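Putative pachytene checkpoint protein 2 (Caenorhabditis elegans, PDB 4XGU) is an AAA+ ATPase and protein remodeler that binds ATP, probably couples its hydrolysis to remodelling of partner proteins, and probably plays a key role in meiotic recombination. Local coordinates at residues N172-T178 with R312-N318; A44-K48 with L76-F82; N213-S219 with D252-L257. All coordinates share one frame. Residue numbers count along the deposited sequence, not the author numbering.

How the interactions relate
Interactions 1 and 3 belong to the same AAA+ ATPase core, their centres about 17 Å apart, and interaction 3 is nested inside the chain loop that interaction 1 closes. Interaction 1 pairs the strand that runs into the P-loop with the edge strand 315-318; the second segment of interaction 3 begins at Asp252, just after strand 245-251. The bound ADP lies about 8 Å from the side chain of Leu177 and about 6 Å from that of Asp252. Interactions 1 and 3 also reach subunit interfaces: Arg312 packs on Leu217 of one neighbouring subunit, and His215 on Arg312 of another. Interaction 2 joins loops of the N-terminal domain, its centre about 26 Å from that of interaction 1 and 35 Å from that of interaction 3.

Interaction 1 (N172-T178 with R312-N318)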
# COMPACT_ATOMS: atom_id res chain seq x y z
N ASN B 172 -17.57 -30.95 -1.59
CA ASN B 172 -17.65 -29.50 -1.46
C ASN B 172 -18.95 -28.89 -1.99
O ASN B 172 -19.33 -27.80 -1.59
CB ASN B 172 -16.46 -28.84 -2.16
CG ASN B 172 -15.19 -28.89 -1.35
OD1 ASN B 172 -15.23 -28.89 -0.12
ND2 ASN B 172 -14.05 -28.94 -2.03
N ARG B 173 -19.59 -29.61 -2.91
CA ARG B 173 -20.82 -29.15 -3.58
C ARG B 173 -20.59 -27.89 -4.41
O ARG B 173 -21.54 -27.19 -4.76
CB ARG B 173 -21.93 -28.88 -2.55
CG ARG B 173 -23.15 -29.76 -2.73
CD ARG B 173 -23.15 -30.94 -1.78
NE ARG B 173 -23.36 -30.52 -0.39
CZ ARG B 173 -23.40 -31.36 0.64
NH1 ARG B 173 -23.25 -32.66 0.43
NH2 ARG B 173 -23.59 -30.90 1.86
N LEU B 174 -19.33 -27.62 -4.74
CA LEU B 174 -18.99 -26.49 -5.60
C LEU B 174 -18.25 -26.99 -6.83
O LEU B 174 -17.46 -27.93 -6.75
CB LEU B 174 -18.13 -25.46 -4.83
CG LEU B 174 -17.86 -24.09 -5.48
CD1 LEU B 174 -17.65 -23.03 -4.41
CD2 LEU B 174 -16.65 -24.13 -6.40
N ILE B 175 -18.51 -26.37 -7.97
CA ILE B 175 -17.80 -26.71 -9.20
C ILE B 175 -17.35 -25.44 -9.92
O ILE B 175 -18.08 -24.45 -9.97
CB ILE B 175 -18.67 -27.57 -10.13
CG1 ILE B 175 -18.02 -27.72 -11.50
CG2 ILE B 175 -20.06 -26.97 -10.26
CD1 ILE B 175 -18.92 -28.30 -12.56
N LEU B 176 -16.14 -25.47 -10.47
CA LEU B 176 -15.54 -24.31 -11.11
C LEU B 176 -15.13 -24.59 -12.55
O LEU B 176 -14.36 -25.51 -12.83
CB LEU B 176 -14.33 -23.84 -10.30
CG LEU B 176 -13.51 -22.67 -10.84
CD1 LEU B 176 -14.29 -21.38 -10.74
CD2 LEU B 176 -12.20 -22.57 -10.09
N LEU B 177 -15.64 -23.78 -13.48
CA LEU B 177 -15.24 -23.84 -14.88
C LEU B 177 -14.44 -22.60 -15.24
O LEU B 177 -14.86 -21.48 -14.95
CB LEU B 177 -16.46 -23.95 -15.79
CG LEU B 177 -17.38 -25.16 -15.58
CD1 LEU B 177 -18.61 -25.04 -16.46
CD2 LEU B 177 -16.64 -26.45 -15.88
N THR B 178 -13.28 -22.78 -15.87
CA THR B 178 -12.46 -21.64 -16.26
C THR B 178 -12.02 -21.73 -17.72
O THR B 178 -12.02 -22.81 -18.32
CB THR B 178 -11.21 -21.50 -15.38
OG1 THR B 178 -10.35 -22.63 -15.58
CG2 THR B 178 -11.60 -21.41 -13.91
N ARG B 312 -11.85 -24.50 -2.63
CA ARG B 312 -13.24 -24.78 -2.27
C ARG B 312 -13.95 -25.64 -3.31
O ARG B 312 -15.05 -26.12 -3.06
CB ARG B 312 -14.01 -23.47 -2.07
CG ARG B 312 -14.08 -23.01 -0.63
CD ARG B 312 -14.93 -21.76 -0.46
NE ARG B 312 -15.02 -21.37 0.94
CZ ARG B 312 -14.08 -20.67 1.58
NH1 ARG B 312 -12.99 -20.30 0.94
NH2 ARG B 312 -14.24 -20.36 2.86
N ALA B 313 -13.32 -25.82 -4.46
CA ALA B 313 -13.96 -26.53 -5.56
C ALA B 313 -13.79 -28.04 -5.45
O ALA B 313 -12.73 -28.53 -5.07
CB ALA B 313 -13.40 -26.03 -6.89
N ASP B 314 -14.86 -28.76 -5.78
CA ASP B 314 -14.79 -30.21 -5.92
C ASP B 314 -13.95 -30.56 -7.14
O ASP B 314 -13.09 -31.44 -7.09
CB ASP B 314 -16.19 -30.82 -6.07
CG ASP B 314 -16.88 -31.04 -4.74
OD1 ASP B 314 -16.23 -31.57 -3.81
OD2 ASP B 314 -18.07 -30.68 -4.63
N ILE B 315 -14.22 -29.86 -8.24
CA ILE B 315 -13.52 -30.09 -9.49
C ILE B 315 -13.35 -28.78 -10.25
O ILE B 315 -14.26 -27.96 -10.32
CB ILE B 315 -14.27 -31.11 -10.36
CG1 ILE B 315 -13.55 -31.31 -11.70
CG2 ILE B 315 -15.72 -30.69 -10.58
CD1 ILE B 315 -14.23 -32.31 -12.61
N VAL B 316 -12.16 -28.59 -10.81
CA VAL B 316 -11.88 -27.42 -11.64
C VAL B 316 -11.61 -27.86 -13.07
O VAL B 316 -10.63 -28.56 -13.34
CB VAL B 316 -10.68 -26.62 -11.12
CG1 VAL B 316 -10.39 -25.45 -12.04
CG2 VAL B 316 -10.95 -26.13 -9.70
N LYS B 317 -12.48 -27.46 -13.99
CA LYS B 317 -12.34 -27.82 -15.40
C LYS B 317 -11.97 -26.63 -16.27
O LYS B 317 -12.62 -25.59 -16.22
CB LYS B 317 -13.63 -28.45 -15.91
CG LYS B 317 -13.66 -29.97 -15.82
CD LYS B 317 -12.58 -30.58 -16.70
CE LYS B 317 -12.57 -32.09 -16.58
NZ LYS B 317 -11.54 -32.71 -17.46
N ASN B 318 -10.92 -26.80 -17.06
CA ASN B 318 -10.50 -25.78 -18.01
C ASN B 318 -11.13 -26.00 -19.38
O ASN B 318 -10.96 -27.06 -19.98
CB ASN B 318 -8.97 -25.74 -18.14
CG ASN B 318 -8.33 -24.84 -17.10
OD1 ASN B 318 -7.42 -25.26 -16.37
ND2 ASN B 318 -8.79 -23.60 -17.03
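Strand 315-318 lies alongside strand 174-178 as the edge strand of the AAA+ sheet within this chain, parallel to it, with the short axes 4.8 Å apart and inclined by 16°. The ladder runs through Leu176 N to Ile315 O (3.1 Å), Lys317 N to Leu176 O (2.9 Å) and Thr178 N to Lys317 O (2.9 Å). On the face carrying Leu176, the small methyl of Ala313 is the bump that fits the hollow between two leucines: its CB lies 3.8 Å from Leu174 CD2 and 4.2 Å from Leu176 CB. Farther along, Leu176 CD2 meets Val316 CG2 at 3.8 Å. On the other face, Ile175 CG1 rests 3.9 Å from Ile315 CG2, and Leu177 CD2 fills the space beside Lys317 CB at 3.6 Å. Helix 145-161 covers Ile175 and Ile315, while Leu177 packs on helix 185-199 behind the P-loop. The lysine tail swings off to a salt bridge with Glu148.

Ahead of the ladder, at its N-terminal end, Asp314 N donates to Leu174 O (2.9 Å), and the Asp314 carboxylate turns back into the bend before the other strand: OD1 takes Asn172 N at 2.7 Å, and OD2 takes a weak bond from Arg173 N at 2.5 Å. Apolar side chains thus pack on a backbone ladder, and the buried charge of Asp314 meets main-chain NH groups just before strand 174-178, which leads into the P-loop.

Interaction 2 (A44-K48 with L76-F82); sequences ARNWK and LRDGELF
Two backbone hydrogen bonds make a single isolated antiparallel beta bridge in the Pch2 N-terminal domain, joining the loop after helix 30-41 to the loop after strand 68-72. Asn46 N donates to Glu80 O at 2.7 Å and Phe82 N to Ala44 O at 3.1 Å; these straddle Arg45 and Leu81, a non-hydrogen-bonded pair whose CA atoms stand 4.3 Å apart. A side-chain bond adds to the bridge, Asn46 ND2 to Arg77 O at 3.2 Å, with chi1 of Asn46 in the t well to aim the amide into the opposing loop. Its OD1 accepts from the backbone of Thr73.

The first loop turns through Arg45-Lys48, starting at the bridge: type II, Asn46 at phi/psi -56/125 and Trp47 at 62/12, closed by Lys48 N to Arg45 O (3.0 Å). In the second, the type I turn Arg77-Glu80 comes just before the bridge, Asp78 at -55/-30 and Gly79 at -113/-3, closed by Glu80 N to Arg77 O (3.2 Å). Lys48 NZ and Asp78 OD2 form a long salt bridge of 3.9 Å; Asp78 has a second partner in Lys146. Trp47, bonded through NE1 to Thr73 O, packs on Met150, so the turn leans against helix 145-161.

Outward, the Gly79 carbonyl lies over one face of the Arg45 guanidinium, O to CZ 3.1 Å; a CB on Gly79 would clash with Arg45 NH2. The ring of Phe82 (chi1 m) spans the first loop, its CZ 3.4 Å from Asn46 OD1 and its CD2 3.6 Å from Ala44 CB.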
# COMPACT_ATOMS: atom_id res chain seq x y z
N ALA B 44 -30.55 -44.09 -32.77
CA ALA B 44 -30.37 -42.93 -31.91
C ALA B 44 -28.90 -42.60 -31.76
O ALA B 44 -28.04 -43.49 -31.79
CB ALA B 44 -31.00 -43.19 -30.55
N ARG B 45 -28.60 -41.32 -31.62
CA ARG B 45 -27.25 -40.89 -31.31
C ARG B 45 -27.20 -40.45 -29.85
O ARG B 45 -28.17 -39.90 -29.33
CB ARG B 45 -26.81 -39.75 -32.25
CG ARG B 45 -26.58 -40.19 -33.69
CD ARG B 45 -26.37 -39.00 -34.62
NE ARG B 45 -25.27 -38.14 -34.19
CZ ARG B 45 -24.01 -38.27 -34.61
NH1 ARG B 45 -23.69 -39.22 -35.48
NH2 ARG B 45 -23.08 -37.44 -34.17
N ASN B 46 -26.08 -40.73 -29.20
CA ASN B 46 -25.90 -40.40 -27.79
C ASN B 46 -26.12 -38.92 -27.51
O ASN B 46 -25.50 -38.07 -28.14
CB ASN B 46 -24.51 -40.82 -27.33
CG ASN B 46 -24.45 -41.14 -25.84
OD1 ASN B 46 -25.45 -41.53 -25.24
ND2 ASN B 46 -23.27 -40.96 -25.25
N TRP B 47 -27.02 -38.62 -26.57
CA TRP B 47 -27.34 -37.25 -26.17
C TRP B 47 -27.92 -36.40 -27.31
O TRP B 47 -28.03 -35.18 -27.18
CB TRP B 47 -26.10 -36.55 -25.60
CG TRP B 47 -25.53 -37.26 -24.44
CD1 TRP B 47 -24.34 -37.94 -24.39
CD2 TRP B 47 -26.12 -37.39 -23.14
NE1 TRP B 47 -24.15 -38.47 -23.14
CE2 TRP B 47 -25.23 -38.15 -22.35
CE3 TRP B 47 -27.31 -36.93 -22.57
CZ2 TRP B 47 -25.50 -38.46 -21.02
CZ3 TRP B 47 -27.57 -37.24 -21.25
CH2 TRP B 47 -26.67 -38.00 -20.49
N LYS B 48 -28.28 -37.05 -28.41
CA LYS B 48 -28.90 -36.34 -29.52
C LYS B 48 -30.40 -36.62 -29.54
O LYS B 48 -30.82 -37.77 -29.67
CB LYS B 48 -28.25 -36.74 -30.85
CG LYS B 48 -27.21 -35.76 -31.34
CD LYS B 48 -26.23 -35.37 -30.24
CE LYS B 48 -25.35 -34.21 -30.68
NZ LYS B 48 -24.48 -33.71 -29.58
N LEU B 76 -20.51 -43.83 -23.62
CA LEU B 76 -20.26 -43.65 -25.05
C LEU B 76 -19.83 -42.23 -25.38
O LEU B 76 -20.06 -41.30 -24.61
CB LEU B 76 -21.49 -44.02 -25.87
CG LEU B 76 -21.64 -45.48 -26.30
CD1 LEU B 76 -22.90 -45.67 -27.12
CD2 LEU B 76 -20.42 -45.95 -27.08
N ARG B 77 -19.20 -42.08 -26.55
CA ARG B 77 -18.77 -40.78 -27.03
C ARG B 77 -19.99 -39.88 -27.27
O ARG B 77 -21.10 -40.37 -27.46
CB ARG B 77 -17.94 -40.94 -28.31
CG ARG B 77 -17.36 -39.65 -28.87
CD ARG B 77 -16.43 -39.91 -30.04
NE ARG B 77 -15.06 -40.16 -29.60
CZ ARG B 77 -14.53 -41.36 -29.44
NH1 ARG B 77 -15.25 -42.45 -29.69
NH2 ARG B 77 -13.27 -41.49 -29.03
N ASP B 78 -19.77 -38.57 -27.24
CA ASP B 78 -20.84 -37.58 -27.30
C ASP B 78 -21.78 -37.74 -28.50
O ASP B 78 -22.96 -37.41 -28.40
CB ASP B 78 -20.25 -36.17 -27.31
CG ASP B 78 -21.31 -35.09 -27.18
OD1 ASP B 78 -22.36 -35.36 -26.57
OD2 ASP B 78 -21.08 -33.97 -27.68
N GLY B 79 -21.28 -38.24 -29.62
CA GLY B 79 -22.11 -38.35 -30.81
C GLY B 79 -22.43 -39.76 -31.25
O GLY B 79 -23.18 -39.97 -32.20
N GLU B 80 -21.87 -40.74 -30.54
CA GLU B 80 -21.95 -42.15 -30.93
C GLU B 80 -23.37 -42.65 -31.17
O GLU B 80 -24.30 -42.28 -30.46
CB GLU B 80 -21.28 -43.02 -29.86
CG GLU B 80 -19.83 -43.37 -30.16
CD GLU B 80 -19.69 -44.65 -30.94
OE1 GLU B 80 -19.61 -44.59 -32.19
OE2 GLU B 80 -19.67 -45.73 -30.31
N LEU B 81 -23.51 -43.50 -32.19
CA LEU B 81 -24.77 -44.19 -32.45
C LEU B 81 -24.84 -45.47 -31.63
O LEU B 81 -23.82 -46.12 -31.42
CB LEU B 81 -24.93 -44.52 -33.94
CG LEU B 81 -25.27 -43.39 -34.92
CD1 LEU B 81 -24.06 -42.51 -35.23
CD2 LEU B 81 -25.85 -43.97 -36.20
N PHE B 82 -26.03 -45.82 -31.17
CA PHE B 82 -26.21 -47.05 -30.42
C PHE B 82 -26.24 -48.24 -31.38
O PHE B 82 -26.22 -48.07 -32.60
CB PHE B 82 -27.48 -47.00 -29.57
CG PHE B 82 -27.50 -45.86 -28.58
CD1 PHE B 82 -26.89 -45.98 -27.35
CD2 PHE B 82 -28.12 -44.66 -28.90
CE1 PHE B 82 -26.90 -44.94 -26.44
CE2 PHE B 82 -28.14 -43.61 -27.99
CZ PHE B 82 -27.53 -43.75 -26.76

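Interaction 3 (N213-S219 with D252-L257)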
# COMPACT_ATOMS: atom_id res chain seq x y z
N ASN B 213 -24.81 -12.29 -11.12
CA ASN B 213 -23.75 -11.58 -11.83
C ASN B 213 -23.73 -11.84 -13.34
O ASN B 213 -22.68 -12.11 -13.92
CB ASN B 213 -22.38 -11.93 -11.23
CG ASN B 213 -21.31 -10.92 -11.57
OD1 ASN B 213 -21.60 -9.73 -11.71
ND2 ASN B 213 -20.08 -11.38 -11.70
N SER B 214 -24.90 -11.73 -13.97
CA SER B 214 -24.99 -11.94 -15.42
C SER B 214 -25.51 -10.70 -16.14
O SER B 214 -26.71 -10.43 -16.14
CB SER B 214 -25.89 -13.13 -15.73
OG SER B 214 -27.24 -12.85 -15.40
N HIS B 215 -24.60 -9.93 -16.74
CA HIS B 215 -23.17 -10.23 -16.68
C HIS B 215 -22.42 -9.02 -16.13
O HIS B 215 -22.52 -7.92 -16.67
CB HIS B 215 -22.60 -10.61 -18.06
CG HIS B 215 -23.63 -10.71 -19.14
ND1 HIS B 215 -23.54 -10.00 -20.32
CD2 HIS B 215 -24.76 -11.46 -19.25
CE1 HIS B 215 -24.56 -10.28 -21.10
NE2 HIS B 215 -25.32 -11.17 -20.47
N SER B 216 -21.68 -9.23 -15.04
CA SER B 216 -20.92 -8.18 -14.37
C SER B 216 -21.79 -7.03 -13.86
O SER B 216 -21.28 -5.96 -13.53
CB SER B 216 -19.83 -7.62 -15.30
OG SER B 216 -18.75 -8.53 -15.42
N LEU B 217 -23.10 -7.25 -13.80
CA LEU B 217 -24.01 -6.25 -13.27
C LEU B 217 -23.84 -6.15 -11.76
O LEU B 217 -23.87 -5.07 -11.18
CB LEU B 217 -25.47 -6.59 -13.61
CG LEU B 217 -25.79 -7.16 -14.99
CD1 LEU B 217 -27.29 -7.38 -15.14
CD2 LEU B 217 -25.27 -6.25 -16.09
N PHE B 218 -23.64 -7.31 -11.14
CA PHE B 218 -23.51 -7.41 -9.69
C PHE B 218 -22.14 -6.94 -9.21
O PHE B 218 -22.00 -6.44 -8.10
CB PHE B 218 -23.77 -8.86 -9.25
CG PHE B 218 -23.94 -9.03 -7.77
CD1 PHE B 218 -25.05 -8.49 -7.12
CD2 PHE B 218 -23.02 -9.74 -7.02
CE1 PHE B 218 -25.21 -8.65 -5.76
CE2 PHE B 218 -23.18 -9.90 -5.66
CZ PHE B 218 -24.28 -9.36 -5.03
N SER B 219 -21.14 -7.09 -10.08
CA SER B 219 -19.74 -6.86 -9.71
C SER B 219 -19.42 -5.42 -9.27
O SER B 219 -18.73 -5.22 -8.28
CB SER B 219 -18.82 -7.24 -10.87
OG SER B 219 -19.09 -6.45 -12.01
N ASP B 252 -21.35 -15.87 -12.44
CA ASP B 252 -20.60 -15.51 -13.65
C ASP B 252 -19.54 -14.46 -13.37
O ASP B 252 -19.68 -13.66 -12.45
CB ASP B 252 -21.56 -15.01 -14.73
CG ASP B 252 -22.63 -16.02 -15.07
OD1 ASP B 252 -22.30 -17.22 -15.22
OD2 ASP B 252 -23.81 -15.62 -15.20
N GLU B 253 -18.48 -14.47 -14.18
CA GLU B 253 -17.37 -13.52 -14.05
C GLU B 253 -16.87 -13.41 -12.62
O GLU B 253 -16.78 -12.31 -12.07
CB GLU B 253 -17.78 -12.14 -14.56
CG GLU B 253 -17.80 -12.01 -16.08
CD GLU B 253 -17.04 -10.79 -16.56
OE1 GLU B 253 -16.88 -9.83 -15.77
OE2 GLU B 253 -16.61 -10.78 -17.74
N VAL B 254 -16.56 -14.56 -12.02
CA VAL B 254 -16.24 -14.63 -10.59
C VAL B 254 -15.12 -13.67 -10.19
O VAL B 254 -15.17 -13.06 -9.12
CB VAL B 254 -15.84 -16.06 -10.19
CG1 VAL B 254 -15.49 -16.12 -8.72
CG2 VAL B 254 -16.96 -17.02 -10.50
N GLU B 255 -14.11 -13.53 -11.04
CA GLU B 255 -12.96 -12.71 -10.70
C GLU B 255 -13.24 -11.22 -10.88
O GLU B 255 -12.46 -10.38 -10.44
CB GLU B 255 -11.76 -13.13 -11.53
CG GLU B 255 -11.36 -14.57 -11.29
CD GLU B 255 -10.00 -14.91 -11.88
OE1 GLU B 255 -9.93 -15.82 -12.73
OE2 GLU B 255 -9.01 -14.26 -11.48
N SER B 256 -14.36 -10.89 -11.52
CA SER B 256 -14.81 -9.50 -11.56
C SER B 256 -15.31 -9.13 -10.17
O SER B 256 -15.23 -7.97 -9.75
CB SER B 256 -15.90 -9.30 -12.61
OG SER B 256 -17.12 -9.90 -12.21
N LEU B 257 -15.83 -10.13 -9.46
CA LEU B 257 -16.19 -9.98 -8.06
C LEU B 257 -14.93 -9.99 -7.20
O LEU B 257 -14.60 -9.00 -6.54
CB LEU B 257 -17.14 -11.10 -7.61
CG LEU B 257 -18.47 -11.21 -8.35
CD1 LEU B 257 -19.15 -12.54 -8.04
CD2 LEU B 257 -19.38 -10.06 -7.98
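Asn213 leads, and its side chain works in both directions. ND2 gives a very short bond to Asp252 O (2.4 Å) and a weak one to Ser256 OG (3.3 Å), while OD1 receives weak bonds from Phe218 N (3.2 Å) and Ser219 N (3.1 Å), tying the loop to the start of its helix. Ser214 sets CB 3.3 Å from Asp252 OD2, and a cis peptide joins it to His215. Ser216 offers its O to Ser219 OG at 2.7 Å. Phe218 then puts CD2 3.8 Å from Leu257 CD2, which also lies 3.7 Å from Ser219 CA.

Asp252 and Glu253 directly follow strand 245-251, as the acidic pair does in the Walker B motif of AAA+ enzymes; Asp252 lies beside Thr186 of the P-loop, and Glu253 bonds to Asn300. Around the contact, Phe218 packs on helix 228-241, Asp252 bonds through its backbone to Ile212 at the end of strand 206-212, and Val254 bonds likewise to Thr298 of strand 293-299.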